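EcmrR transcriptional regulator (Escherichia coli, PDB 6WL5) probably senses multiple drugs, including cationic compounds, through this C-terminal GyrI-like domain and activates transcription as a regulator of the MerR family. Local coordinates at residues A[123-129]-A[154-159]; A[54-60]-A[130-135]; A[112-117]-A[151-155]; A[13-19]-A[86-92]. All blocks are in the same frame, centred on the assembly; numbering follows the deposited sequence.

Interaction 1: A[123-129]-A[154-159]; sequences NGYLLTN and FPVEKV. With EDO (1,2-ethanediol), chain K.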
# COMPACT_ATOMS: atom_id res chain seq x y z
N ASN A 123 -19.28 9.54 8.12
CA ASN A 123 -19.53 10.43 7.00
C ASN A 123 -20.36 9.80 5.90
O ASN A 123 -20.52 10.40 4.84
CB ASN A 123 -18.20 10.96 6.47
CG ASN A 123 -17.59 11.95 7.41
OD1 ASN A 123 -17.93 13.13 7.40
ND2 ASN A 123 -16.68 11.48 8.25
N GLY A 124 -20.92 8.62 6.13
CA GLY A 124 -21.87 8.06 5.19
C GLY A 124 -21.21 7.47 3.96
O GLY A 124 -21.73 7.63 2.83
N TYR A 125 -20.07 6.80 4.15
CA TYR A 125 -19.41 6.08 3.08
C TYR A 125 -19.42 4.58 3.37
O TYR A 125 -19.79 4.13 4.45
CB TYR A 125 -17.98 6.59 2.87
CG TYR A 125 -17.93 7.90 2.11
CD1 TYR A 125 -18.23 9.11 2.75
CD2 TYR A 125 -17.63 7.94 0.75
CE1 TYR A 125 -18.17 10.31 2.06
CE2 TYR A 125 -17.58 9.14 0.05
CZ TYR A 125 -17.84 10.32 0.70
OH TYR A 125 -17.80 11.51 0.00
N LEU A 126 -18.99 3.82 2.36
CA LEU A 126 -18.84 2.38 2.42
C LEU A 126 -17.46 2.02 1.88
O LEU A 126 -17.08 2.51 0.81
CB LEU A 126 -19.93 1.73 1.55
CG LEU A 126 -19.86 0.21 1.34
CD1 LEU A 126 -20.04 -0.58 2.63
CD2 LEU A 126 -20.90 -0.24 0.33
N LEU A 127 -16.72 1.17 2.62
CA LEU A 127 -15.45 0.62 2.11
C LEU A 127 -15.75 -0.43 1.03
O LEU A 127 -16.47 -1.40 1.29
CB LEU A 127 -14.66 -0.03 3.26
CG LEU A 127 -13.31 -0.69 2.94
CD1 LEU A 127 -12.24 0.30 2.51
CD2 LEU A 127 -12.84 -1.44 4.18
N THR A 128 -15.23 -0.22 -0.18
CA THR A 128 -15.61 -1.05 -1.32
C THR A 128 -14.47 -1.81 -2.00
O THR A 128 -14.74 -2.51 -3.00
CB THR A 128 -16.31 -0.16 -2.37
OG1 THR A 128 -15.45 0.92 -2.72
CG2 THR A 128 -17.64 0.43 -1.84
N ASN A 129 -13.22 -1.69 -1.53
CA ASN A 129 -12.13 -2.52 -2.04
C ASN A 129 -11.03 -2.53 -0.99
O ASN A 129 -11.17 -1.95 0.09
CB ASN A 129 -11.64 -2.04 -3.41
CG ASN A 129 -11.19 -3.21 -4.31
OD1 ASN A 129 -10.59 -4.19 -3.83
ND2 ASN A 129 -11.52 -3.12 -5.62
N PHE A 154 -8.39 4.18 1.85
CA PHE A 154 -9.58 3.32 1.86
C PHE A 154 -10.41 3.56 0.61
O PHE A 154 -10.97 4.67 0.45
CB PHE A 154 -10.43 3.63 3.10
CG PHE A 154 -10.03 2.87 4.35
CD1 PHE A 154 -8.74 2.43 4.58
CD2 PHE A 154 -10.98 2.61 5.31
CE1 PHE A 154 -8.41 1.76 5.74
CE2 PHE A 154 -10.66 1.91 6.46
CZ PHE A 154 -9.37 1.49 6.68
N PRO A 155 -10.54 2.59 -0.29
CA PRO A 155 -11.45 2.75 -1.44
C PRO A 155 -12.88 2.84 -0.95
O PRO A 155 -13.34 1.97 -0.21
CB PRO A 155 -11.21 1.47 -2.27
CG PRO A 155 -9.88 0.92 -1.76
CD PRO A 155 -9.88 1.27 -0.29
N VAL A 156 -13.59 3.90 -1.34
CA VAL A 156 -14.94 4.12 -0.83
C VAL A 156 -15.92 4.58 -1.90
O VAL A 156 -15.55 5.04 -2.98
CB VAL A 156 -14.96 5.15 0.34
CG1 VAL A 156 -14.20 4.64 1.54
CG2 VAL A 156 -14.37 6.47 -0.10
N GLU A 157 -17.20 4.44 -1.55
CA GLU A 157 -18.34 4.98 -2.29
C GLU A 157 -19.31 5.59 -1.29
O GLU A 157 -19.49 5.08 -0.18
CB GLU A 157 -18.96 3.85 -3.12
CG GLU A 157 -17.94 3.32 -4.14
CD GLU A 157 -18.43 2.22 -5.03
OE1 GLU A 157 -19.50 1.64 -4.75
OE2 GLU A 157 -17.73 1.92 -6.02
N LYS A 158 -19.91 6.72 -1.67
CA LYS A 158 -20.87 7.38 -0.82
C LYS A 158 -22.14 6.56 -0.74
O LYS A 158 -22.62 6.03 -1.75
CB LYS A 158 -21.17 8.76 -1.43
CG LYS A 158 -22.12 9.64 -0.66
CD LYS A 158 -21.50 10.16 0.65
CE LYS A 158 -22.60 10.81 1.52
NZ LYS A 158 -21.99 11.54 2.69
N VAL A 159 -22.69 6.45 0.46
CA VAL A 159 -23.91 5.70 0.60
C VAL A 159 -25.07 6.59 0.22
O VAL A 159 -25.96 6.10 -0.43
CB VAL A 159 -24.09 5.11 1.97
CG1 VAL A 159 -25.50 4.50 2.08
CG2 VAL A 159 -23.04 4.06 2.18
OXT VAL A 159 -25.14 7.77 0.55
C1 EDO K . -18.12 8.32 -4.82
O1 EDO K . -19.25 7.73 -4.16
C2 EDO K . -16.85 7.52 -4.55
O2 EDO K . -16.84 6.27 -5.24
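Leu126 and Glu157 form the central hydrogen-bonded pair of two antiparallel strands, 125-127 and 154-158, whose axes run at 145°, with Leu126 N to Glu157 O at 2.9 Å. Outward from it, Thr128 N reaches Pro155 O and, at the other end, Val159 N donates almost straight (172°) to Gly124 O at 2.8 Å. The Lys158 side chain leaves anti to the backbone N (chi1 -178°), bends at chi2 and crosses the Tyr125 side chain at about a right angle. Its CD lies over one face of the Tyr125 ring, 3.8 Å from the centroid, in a CH-pi contact, while NZ goes on to bond Asn123 O at 2.8 Å. Gly124, with positive phi, closes helix 109-123 in a Schellman motif, so the chain turns from helix straight into this edge strand of the antiparallel sheet of the GyrI-like domain. Replacing Tyr125 by an alanine would probably strip the Lys158 methylenes of their aromatic platform and open a gap beside Val156 CG2, which sits 3.7 Å from Tyr125 CD2. Leu127, on the same face as Val156, puts CD1 against Phe154 CB and Pro155 CD, and also lines the cetyl-trimethyl-ammonium pocket. On the edge of strand 154-158 turned away from strand 125-127, an ethanediol, probably from the crystallisation liquor, takes a bond from Lys158 N at 2.8 Å and gives one to Val156 O.

Interaction 2: A[54-60]-A[130-135]; sequences YCFTLYH and SPRESY. With 16A (cetyl-trimethyl-ammonium), chain E; 16A (cetyl-trimethyl-ammonium), chain F.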
# COMPACT_ATOMS: atom_id res chain seq x y z
N TYR A 54 4.83 5.17 -6.62
CA TYR A 54 3.62 4.71 -5.92
C TYR A 54 3.86 3.25 -5.53
O TYR A 54 3.82 2.36 -6.38
CB TYR A 54 2.39 4.86 -6.80
CG TYR A 54 1.04 4.58 -6.16
CD1 TYR A 54 0.82 4.73 -4.80
CD2 TYR A 54 -0.04 4.19 -6.94
CE1 TYR A 54 -0.43 4.50 -4.23
CE2 TYR A 54 -1.29 3.94 -6.39
CZ TYR A 54 -1.49 4.10 -5.03
OH TYR A 54 -2.77 3.82 -4.53
N CYS A 55 4.15 3.04 -4.26
CA CYS A 55 4.60 1.75 -3.74
C CYS A 55 3.72 1.45 -2.55
O CYS A 55 3.66 2.24 -1.62
CB CYS A 55 6.06 1.88 -3.30
SG CYS A 55 6.69 0.39 -2.51
N PHE A 56 2.98 0.34 -2.60
CA PHE A 56 1.91 0.17 -1.63
C PHE A 56 1.59 -1.30 -1.42
O PHE A 56 1.83 -2.16 -2.30
CB PHE A 56 0.63 0.91 -2.04
CG PHE A 56 0.11 0.51 -3.39
CD1 PHE A 56 0.62 1.09 -4.53
CD2 PHE A 56 -0.91 -0.42 -3.52
CE1 PHE A 56 0.17 0.75 -5.81
CE2 PHE A 56 -1.40 -0.76 -4.79
CZ PHE A 56 -0.86 -0.16 -5.94
N THR A 57 1.07 -1.59 -0.24
CA THR A 57 0.53 -2.89 0.07
C THR A 57 -0.99 -2.83 -0.06
O THR A 57 -1.63 -1.93 0.48
CB THR A 57 0.89 -3.30 1.50
OG1 THR A 57 2.31 -3.40 1.59
CG2 THR A 57 0.24 -4.65 1.90
N LEU A 58 -1.55 -3.83 -0.72
CA LEU A 58 -2.97 -4.08 -0.66
C LEU A 58 -3.25 -5.08 0.45
O LEU A 58 -2.68 -6.19 0.47
CB LEU A 58 -3.45 -4.64 -1.99
CG LEU A 58 -3.32 -3.70 -3.20
CD1 LEU A 58 -3.72 -4.38 -4.48
CD2 LEU A 58 -4.15 -2.49 -2.93
N TYR A 59 -4.16 -4.72 1.35
CA TYR A 59 -4.64 -5.62 2.40
C TYR A 59 -5.97 -6.24 1.97
O TYR A 59 -7.00 -5.57 2.00
CB TYR A 59 -4.79 -4.84 3.70
CG TYR A 59 -3.42 -4.56 4.33
CD1 TYR A 59 -2.83 -5.46 5.20
CD2 TYR A 59 -2.71 -3.39 4.04
CE1 TYR A 59 -1.57 -5.24 5.74
CE2 TYR A 59 -1.46 -3.15 4.59
CZ TYR A 59 -0.90 -4.06 5.46
OH TYR A 59 0.34 -3.82 6.06
N HIS A 60 -5.95 -7.52 1.59
CA HIS A 60 -7.08 -8.20 0.96
C HIS A 60 -7.99 -8.93 1.93
O HIS A 60 -9.04 -9.45 1.49
CB HIS A 60 -6.54 -9.18 -0.08
CG HIS A 60 -5.95 -8.52 -1.29
ND1 HIS A 60 -6.65 -7.62 -2.06
CD2 HIS A 60 -4.74 -8.67 -1.88
CE1 HIS A 60 -5.90 -7.24 -3.08
NE2 HIS A 60 -4.74 -7.87 -3.00
N SER A 130 -9.94 -3.23 -1.31
CA SER A 130 -8.87 -3.46 -0.33
C SER A 130 -8.16 -2.17 0.05
O SER A 130 -7.72 -1.42 -0.84
CB SER A 130 -7.88 -4.41 -0.98
OG SER A 130 -8.52 -5.62 -1.30
N PRO A 131 -7.99 -1.89 1.35
CA PRO A 131 -7.13 -0.77 1.76
C PRO A 131 -5.73 -0.86 1.16
O PRO A 131 -5.18 -1.94 0.98
CB PRO A 131 -7.10 -0.92 3.29
CG PRO A 131 -8.48 -1.55 3.61
CD PRO A 131 -8.63 -2.55 2.51
N ARG A 132 -5.18 0.31 0.84
CA ARG A 132 -3.80 0.43 0.37
C ARG A 132 -2.96 1.19 1.39
O ARG A 132 -3.43 2.16 2.01
CB ARG A 132 -3.77 1.19 -0.96
CG ARG A 132 -4.82 0.80 -1.98
CD ARG A 132 -4.59 1.41 -3.34
NE ARG A 132 -5.57 0.89 -4.28
CZ ARG A 132 -5.66 1.29 -5.54
NH1 ARG A 132 -4.82 2.22 -5.99
NH2 ARG A 132 -6.61 0.80 -6.33
N GLU A 133 -1.71 0.75 1.54
CA GLU A 133 -0.77 1.33 2.50
C GLU A 133 0.43 1.77 1.68
O GLU A 133 1.22 0.94 1.24
CB GLU A 133 -0.39 0.25 3.53
CG GLU A 133 0.55 0.66 4.63
CD GLU A 133 0.61 -0.48 5.65
OE1 GLU A 133 -0.21 -0.46 6.57
OE2 GLU A 133 1.45 -1.41 5.47
N SER A 134 0.54 3.07 1.43
CA SER A 134 1.46 3.64 0.46
C SER A 134 2.68 4.20 1.19
O SER A 134 2.57 5.17 1.95
CB SER A 134 0.74 4.75 -0.30
OG SER A 134 1.60 5.35 -1.24
N TYR A 135 3.86 3.64 0.88
CA TYR A 135 5.10 3.95 1.58
C TYR A 135 5.77 5.12 0.87
O TYR A 135 6.08 5.03 -0.32
CB TYR A 135 6.03 2.73 1.57
CG TYR A 135 5.28 1.52 2.11
CD1 TYR A 135 4.93 1.45 3.44
CD2 TYR A 135 4.90 0.49 1.28
CE1 TYR A 135 4.20 0.38 3.94
CE2 TYR A 135 4.19 -0.58 1.75
CZ TYR A 135 3.82 -0.63 3.07
OH TYR A 135 3.09 -1.73 3.49
C1 16A E . -18.22 -2.30 8.34
C2 16A E . -16.83 -2.85 8.06
C3 16A E . -16.00 -2.99 9.33
C4 16A E . -14.48 -2.96 9.10
C5 16A E . -14.02 -3.40 7.71
C6 16A E . -12.51 -3.63 7.71
C7 16A E . -11.98 -4.46 6.55
C8 16A E . -10.52 -4.79 6.83
C9 16A E . -9.65 -4.41 5.67
C10 16A E . -8.49 -5.38 5.42
C11 16A E . -7.55 -5.61 6.60
C12 16A E . -6.71 -4.40 6.97
C13 16A E . -5.50 -4.87 7.77
C14 16A E . -4.47 -3.76 7.88
C15 16A E . -3.36 -4.13 8.84
C16 16A E . -2.28 -3.09 8.72
N1 16A E . -1.24 -3.22 9.75
C17 16A E . -0.67 -4.58 9.84
C18 16A E . -0.22 -2.25 9.32
C19 16A E . -1.73 -2.73 11.04
C1 16A F . 21.85 -2.47 9.04
C2 16A F . 20.43 -1.99 9.20
C3 16A F . 19.69 -2.63 8.04
C4 16A F . 18.51 -1.78 7.66
C5 16A F . 17.91 -2.36 6.41
C6 16A F . 17.27 -1.27 5.60
C7 16A F . 16.70 -1.84 4.33
C8 16A F . 15.91 -0.80 3.60
C9 16A F . 15.34 -1.37 2.31
C10 16A F . 14.14 -0.55 1.92
C11 16A F . 13.15 -1.24 0.97
C12 16A F . 11.93 -0.31 1.04
C13 16A F . 10.80 -0.53 0.05
C14 16A F . 9.84 0.69 -0.09
C15 16A F . 10.15 1.43 -1.38
C16 16A F . 10.65 2.87 -1.29
N1 16A F . 9.92 3.76 -2.20
C17 16A F . 8.63 4.16 -1.62
C18 16A F . 10.76 4.95 -2.39
C19 16A F . 9.64 3.20 -3.53
O HOH W 1 4.15 5.32 -2.34
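The Tyr59 ring is sandwiched between Thr57 CG2 on one face and C14 of a cetyl-trimethyl-ammonium tail on the other, with Glu133 CB in plane at its edge. Tyr135 meets Thr57 OG1 edge-on, while Glu133 O lies over one of its faces. The Tyr54 ring carries Phe56 CD1 over its centre and Ser134 OG at its edge. Glu133 OE2 is gripped twice: Tyr59 OH donates at 2.7 Å from the syn side, 35° out of the carboxylate plane, and Tyr135 OH at 2.6 Å to the anti lone pair. Strands 55-59 and 132-135 pair antiparallel in the middle of the sheet of the GyrI-like domain, their Thr57 and Glu133 face turned to this ligand's pocket. Glu133 OE1, also bonded by Tyr113 OH, stands 3.3 Å from methyl C18 of the ammonium head, so the buried carboxylate probably balances the cation's charge. On the Phe56, Leu58 and Arg132 face, the arginine runs extended alongside Leu58 (Arg132 CG to Leu58 CD2 3.5 Å); NH1 bonds Tyr54 OH, itself bonded to Gln153 OE1, in the guanidinium plane at 3.0 Å, and NH2 bonds Pro93 O. His60 ND1 and Ser130 OG share a 2.8 Å hydrogen bond.

Interaction 3: A[112-117]-A[151-155]; sequences AYIYLM and EIQFP. With 16A (cetyl-trimethyl-ammonium), chain E.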
# COMPACT_ATOMS: atom_id res chain seq x y z
N ALA A 112 -4.25 4.62 12.30
CA ALA A 112 -4.75 5.20 11.06
C ALA A 112 -5.92 4.40 10.49
O ALA A 112 -6.86 4.97 9.93
CB ALA A 112 -3.62 5.27 10.05
N TYR A 113 -5.84 3.08 10.55
CA TYR A 113 -6.95 2.23 10.11
C TYR A 113 -8.17 2.44 11.00
O TYR A 113 -9.29 2.51 10.50
CB TYR A 113 -6.50 0.76 10.09
CG TYR A 113 -5.51 0.45 8.98
CD1 TYR A 113 -4.15 0.71 9.15
CD2 TYR A 113 -5.92 -0.06 7.77
CE1 TYR A 113 -3.24 0.44 8.12
CE2 TYR A 113 -5.03 -0.31 6.73
CZ TYR A 113 -3.70 -0.04 6.91
OH TYR A 113 -2.82 -0.29 5.88
N ILE A 114 -7.97 2.49 12.32
CA ILE A 114 -9.05 2.79 13.24
C ILE A 114 -9.72 4.09 12.85
O ILE A 114 -10.95 4.19 12.72
CB ILE A 114 -8.49 2.85 14.68
CG1 ILE A 114 -8.12 1.45 15.19
CG2 ILE A 114 -9.51 3.49 15.61
CD1 ILE A 114 -7.36 1.50 16.50
N TYR A 115 -8.90 5.11 12.64
CA TYR A 115 -9.41 6.42 12.29
C TYR A 115 -10.21 6.41 11.00
O TYR A 115 -11.28 6.98 10.95
CB TYR A 115 -8.26 7.40 12.13
CG TYR A 115 -8.69 8.84 12.03
CD1 TYR A 115 -8.93 9.44 10.82
CD2 TYR A 115 -8.83 9.57 13.16
CE1 TYR A 115 -9.33 10.76 10.75
CE2 TYR A 115 -9.21 10.88 13.11
CZ TYR A 115 -9.46 11.46 11.91
OH TYR A 115 -9.81 12.78 11.96
N LEU A 116 -9.71 5.74 9.98
CA LEU A 116 -10.42 5.74 8.69
C LEU A 116 -11.70 4.90 8.76
O LEU A 116 -12.70 5.27 8.16
CB LEU A 116 -9.51 5.26 7.56
CG LEU A 116 -8.53 6.30 7.03
CD1 LEU A 116 -7.63 5.63 6.02
CD2 LEU A 116 -9.27 7.47 6.43
N MET A 117 -11.67 3.76 9.48
CA MET A 117 -12.89 2.97 9.68
C MET A 117 -13.98 3.83 10.31
O MET A 117 -15.13 3.80 9.87
CB MET A 117 -12.62 1.71 10.55
CG MET A 117 -11.94 0.50 9.82
SD MET A 117 -11.63 -1.10 10.70
CE MET A 117 -10.08 -0.77 11.55
N GLU A 151 0.87 6.71 3.61
CA GLU A 151 -0.50 7.11 3.37
C GLU A 151 -1.40 5.90 3.35
O GLU A 151 -1.14 4.94 2.61
CB GLU A 151 -0.66 7.93 2.09
CG GLU A 151 -2.10 8.40 1.90
CD GLU A 151 -2.27 9.46 0.84
OE1 GLU A 151 -1.98 10.65 1.11
OE2 GLU A 151 -2.70 9.09 -0.27
N ILE A 152 -2.45 5.93 4.17
CA ILE A 152 -3.44 4.85 4.22
C ILE A 152 -4.64 5.28 3.39
O ILE A 152 -5.16 6.38 3.58
CB ILE A 152 -3.86 4.49 5.66
CG1 ILE A 152 -2.65 4.23 6.57
CG2 ILE A 152 -4.78 3.27 5.62
CD1 ILE A 152 -1.62 3.27 6.01
N GLN A 153 -5.05 4.43 2.44
CA GLN A 153 -6.07 4.77 1.44
C GLN A 153 -7.19 3.74 1.48
O GLN A 153 -6.98 2.58 1.15
CB GLN A 153 -5.44 4.81 0.04
CG GLN A 153 -4.09 5.57 -0.01
CD GLN A 153 -3.42 5.52 -1.37
OE1 GLN A 153 -3.40 4.47 -2.03
NE2 GLN A 153 -2.80 6.63 -1.76
N PHE A 154 -8.39 4.18 1.85
CA PHE A 154 -9.58 3.32 1.86
C PHE A 154 -10.41 3.56 0.61
O PHE A 154 -10.97 4.67 0.45
CB PHE A 154 -10.43 3.63 3.10
CG PHE A 154 -10.03 2.87 4.35
CD1 PHE A 154 -8.74 2.43 4.58
CD2 PHE A 154 -10.98 2.61 5.31
CE1 PHE A 154 -8.41 1.76 5.74
CE2 PHE A 154 -10.66 1.91 6.46
CZ PHE A 154 -9.37 1.49 6.68
N PRO A 155 -10.54 2.59 -0.29
CA PRO A 155 -11.45 2.75 -1.44
C PRO A 155 -12.88 2.84 -0.95
O PRO A 155 -13.34 1.97 -0.21
CB PRO A 155 -11.21 1.47 -2.27
CG PRO A 155 -9.88 0.92 -1.76
CD PRO A 155 -9.88 1.27 -0.29
C1 16A E . -18.22 -2.30 8.34
C2 16A E . -16.83 -2.85 8.06
C3 16A E . -16.00 -2.99 9.33
C4 16A E . -14.48 -2.96 9.10
C5 16A E . -14.02 -3.40 7.71
C6 16A E . -12.51 -3.63 7.71
C7 16A E . -11.98 -4.46 6.55
C8 16A E . -10.52 -4.79 6.83
C9 16A E . -9.65 -4.41 5.67
C10 16A E . -8.49 -5.38 5.42
C11 16A E . -7.55 -5.61 6.60
C12 16A E . -6.71 -4.40 6.97
C13 16A E . -5.50 -4.87 7.77
C14 16A E . -4.47 -3.76 7.88
C15 16A E . -3.36 -4.13 8.84
C16 16A E . -2.28 -3.09 8.72
N1 16A E . -1.24 -3.22 9.75
C17 16A E . -0.67 -4.58 9.84
C18 16A E . -0.22 -2.25 9.32
C19 16A E . -1.73 -2.73 11.04
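Helix 112-117 lies against strand 151-155 with its axis 9.3 Å away, and the N-to-C directions differ by 33°; Ala112 faces Ile152 and Leu116 faces Phe154. Apolar side chains make the contact. Leu116 CB sits over the centre of one face of the Phe154 ring, 3.7 Å from the centroid and 11° off the normal, and its CD1 bridges from Phe154 CD1 to Ile152 CG2. At the edge of the same ring, in plane, come Tyr113 CD2, 3.7 Å from Phe154 CE1, and Met117 CG, 3.9 Å from Phe154 CE2. The two aromatic planes are inclined at 52°. Here helix 109-123 of the GyrI-like domain packs on its antiparallel sheet, and the tyrosine stands between sheet and ligand: Ile152 CG2 lies over one face of the Tyr113 ring, toward its rim, in a CH-pi contact, 3.9 Å from its centroid, while C14 of a cetyl-trimethyl-ammonium tail lies over the opposite face, 3.7 Å from Tyr113 CE2. Ile152 CG1, anti to the carbonyl carbon, meets Ala112 CB. An alanine at Phe154 is likely to open a gap beneath Leu116 and leave Tyr113 and Met117 without the ring edge they lean on. Tyr113 OH bonds Glu133 OE1, which probably helps to fix the ring beside the tail, and Met117 SD, in one of its two conformers, approaches C4 of the same tail.

Interaction 4: A[13-19]-A[86-92]; sequences ECIVYSK and NIIFQVI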
# COMPACT_ATOMS: atom_id res chain seq x y z
N GLU A 13 -5.74 4.51 -12.31
CA GLU A 13 -5.15 3.20 -12.51
C GLU A 13 -3.64 3.30 -12.72
O GLU A 13 -3.10 4.30 -13.20
CB GLU A 13 -5.84 2.46 -13.67
CG GLU A 13 -5.41 2.87 -15.03
CD GLU A 13 -6.09 2.05 -16.10
OE1 GLU A 13 -5.49 1.91 -17.16
OE2 GLU A 13 -7.21 1.54 -15.89
N CYS A 14 -2.94 2.24 -12.33
CA CYS A 14 -1.51 2.15 -12.53
C CYS A 14 -1.12 0.72 -12.87
O CYS A 14 -1.84 -0.23 -12.56
CB CYS A 14 -0.74 2.60 -11.30
SG CYS A 14 -1.08 1.67 -9.79
N ILE A 15 0.02 0.58 -13.55
CA ILE A 15 0.64 -0.70 -13.81
C ILE A 15 1.63 -0.92 -12.69
O ILE A 15 2.39 -0.00 -12.34
CB ILE A 15 1.39 -0.69 -15.15
CG1 ILE A 15 0.48 -0.24 -16.28
CG2 ILE A 15 2.03 -2.07 -15.42
CD1 ILE A 15 1.24 0.09 -17.55
N VAL A 16 1.64 -2.13 -12.12
CA VAL A 16 2.55 -2.48 -11.06
C VAL A 16 3.19 -3.83 -11.34
O VAL A 16 2.64 -4.67 -12.06
CB VAL A 16 1.86 -2.54 -9.68
CG1 VAL A 16 1.15 -1.24 -9.37
CG2 VAL A 16 0.90 -3.74 -9.55
N TYR A 17 4.33 -4.07 -10.71
CA TYR A 17 4.74 -5.42 -10.38
C TYR A 17 4.32 -5.70 -8.96
O TYR A 17 4.17 -4.77 -8.16
CB TYR A 17 6.23 -5.67 -10.62
CG TYR A 17 7.23 -4.90 -9.82
CD1 TYR A 17 7.60 -5.29 -8.54
CD2 TYR A 17 7.86 -3.80 -10.38
CE1 TYR A 17 8.57 -4.58 -7.83
CE2 TYR A 17 8.82 -3.10 -9.68
CZ TYR A 17 9.16 -3.49 -8.42
OH TYR A 17 10.12 -2.76 -7.79
N SER A 18 4.06 -6.98 -8.67
CA SER A 18 3.40 -7.32 -7.42
C SER A 18 3.69 -8.77 -7.02
O SER A 18 4.00 -9.62 -7.87
CB SER A 18 1.89 -7.09 -7.55
OG SER A 18 1.34 -7.99 -8.52
N LYS A 19 3.60 -9.04 -5.73
CA LYS A 19 3.66 -10.39 -5.21
C LYS A 19 2.71 -10.49 -4.03
O LYS A 19 2.65 -9.58 -3.21
CB LYS A 19 5.09 -10.79 -4.79
CG LYS A 19 5.23 -12.28 -4.51
CD LYS A 19 6.68 -12.72 -4.44
CE LYS A 19 6.82 -14.19 -4.05
NZ LYS A 19 8.25 -14.62 -4.18
N ASN A 86 6.53 -15.83 -9.06
CA ASN A 86 5.27 -15.33 -8.55
C ASN A 86 5.24 -13.81 -8.50
O ASN A 86 4.33 -13.25 -7.88
CB ASN A 86 4.97 -15.93 -7.19
CG ASN A 86 4.76 -17.42 -7.25
OD1 ASN A 86 5.38 -18.18 -6.50
ND2 ASN A 86 3.90 -17.86 -8.18
N ILE A 87 6.21 -13.14 -9.12
CA ILE A 87 6.14 -11.70 -9.28
C ILE A 87 5.41 -11.41 -10.58
O ILE A 87 5.88 -11.78 -11.67
CB ILE A 87 7.53 -11.05 -9.27
CG1 ILE A 87 8.28 -11.42 -8.00
CG2 ILE A 87 7.38 -9.52 -9.34
CD1 ILE A 87 9.65 -10.86 -7.94
N ILE A 88 4.29 -10.73 -10.48
CA ILE A 88 3.40 -10.56 -11.63
C ILE A 88 3.10 -9.08 -11.89
O ILE A 88 2.98 -8.28 -10.95
CB ILE A 88 2.12 -11.41 -11.47
CG1 ILE A 88 1.29 -10.84 -10.33
CG2 ILE A 88 2.43 -12.89 -11.23
CD1 ILE A 88 0.27 -9.88 -10.84
N PHE A 89 3.01 -8.74 -13.16
CA PHE A 89 2.56 -7.42 -13.59
C PHE A 89 1.04 -7.43 -13.76
O PHE A 89 0.45 -8.38 -14.29
CB PHE A 89 3.26 -7.05 -14.89
CG PHE A 89 4.72 -6.75 -14.71
CD1 PHE A 89 5.65 -7.78 -14.70
CD2 PHE A 89 5.16 -5.46 -14.55
CE1 PHE A 89 7.01 -7.52 -14.51
CE2 PHE A 89 6.51 -5.17 -14.38
CZ PHE A 89 7.44 -6.21 -14.37
N GLN A 90 0.40 -6.38 -13.26
CA GLN A 90 -1.04 -6.24 -13.34
C GLN A 90 -1.40 -4.75 -13.30
O GLN A 90 -0.60 -3.90 -12.91
CB GLN A 90 -1.74 -7.03 -12.23
CG GLN A 90 -1.46 -6.51 -10.85
CD GLN A 90 -2.21 -7.28 -9.77
OE1 GLN A 90 -3.46 -7.31 -9.74
NE2 GLN A 90 -1.46 -7.87 -8.87
N VAL A 91 -2.60 -4.44 -13.77
CA VAL A 91 -3.15 -3.09 -13.67
C VAL A 91 -3.99 -3.02 -12.40
O VAL A 91 -4.90 -3.82 -12.22
CB VAL A 91 -4.00 -2.75 -14.90
CG1 VAL A 91 -4.68 -1.39 -14.71
CG2 VAL A 91 -3.15 -2.79 -16.18
N ILE A 92 -3.68 -2.07 -11.53
CA ILE A 92 -4.45 -1.84 -10.31
C ILE A 92 -5.48 -0.76 -10.62
O ILE A 92 -5.09 0.35 -11.04
CB ILE A 92 -3.54 -1.43 -9.15
CG1 ILE A 92 -2.47 -2.50 -8.84
CG2 ILE A 92 -4.37 -1.16 -7.90
CD1 ILE A 92 -3.00 -3.88 -8.53
O HOH W 2 8.56 -15.46 -7.12
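Antiparallel pairing of strand 14-19 with strand 88-92 joins two long strands, 7-23 and 88-103, of the antiparallel sheet in the GyrI-like domain. The axes of 14-19 and 88-92 run at 136°, and hydrogen-bonded pairs Cys14-Ile92, Val16-Gln90 and Ser18-Ile88 alternate with the non-hydrogen-bonded pairs Ile15-Val91 and Tyr17-Phe89. Ile92 N meets Cys14 O at 2.8 Å and Val16 N meets Gln90 O at 3.0 Å, whereas Ser18 N to Ile88 O, although only 2.8 Å long, is bent to 121° at the hydrogen and weak. The serine hydroxyl probably compensates: Ser18 OG sits between the backbone N and the carbonyl carbon (chi1 65°), which brings it to the same acceptor, Ile88 O, at 2.9 Å.

On the face of Tyr17 and Phe89, Tyr17 CB lies over one face of the Phe89 ring, 4.0 Å from its centroid, as a CH-pi contact. Val40 of helix 34-43 packs against both aromatic side chains, and Ile87 CG2 also approaches Tyr17 CB. The other face is lined by Cys14, Val16, Ser18, Ile88, Gln90 and Ile92. There Ile92 CG1 reaches Val16 CG2 at 3.7 Å, the two side chains crossing at about a right angle, with Phe56 of strand 55-59 packed against both. Past the last paired residues, one water accepts from both Lys19 NZ and Asn86 N. Gln90 NE2, which also bonds Glu72, donates to Ser18 OG at 2.8 Å with the oxygen in the plane of the amide.

Overall arrangement
All four contacts lie in the GyrI-like domain and reach one antiparallel sheet. Interaction 2 sits about 2 Å from the chain's centre, whereas interactions 3 and 4 fall on opposite sides of it, their centres about 22 Å apart. Interactions 1 and 3 share Phe154 and Pro155 of strand 149-158, which thus pairs with strand 125-127 and supports helix 109-123. Along the chain, interaction 4 closes before interactions 1 and 3 open, while interaction 2 alternates with all three. Interaction 4 packs on interaction 2 through Ile92 and Cys14. Interactions 2 and 3 touch the same cetyl-trimethyl-ammonium, so the central strand pair and helix 109-123 together line its pocket, consistent with a drug-sensing domain.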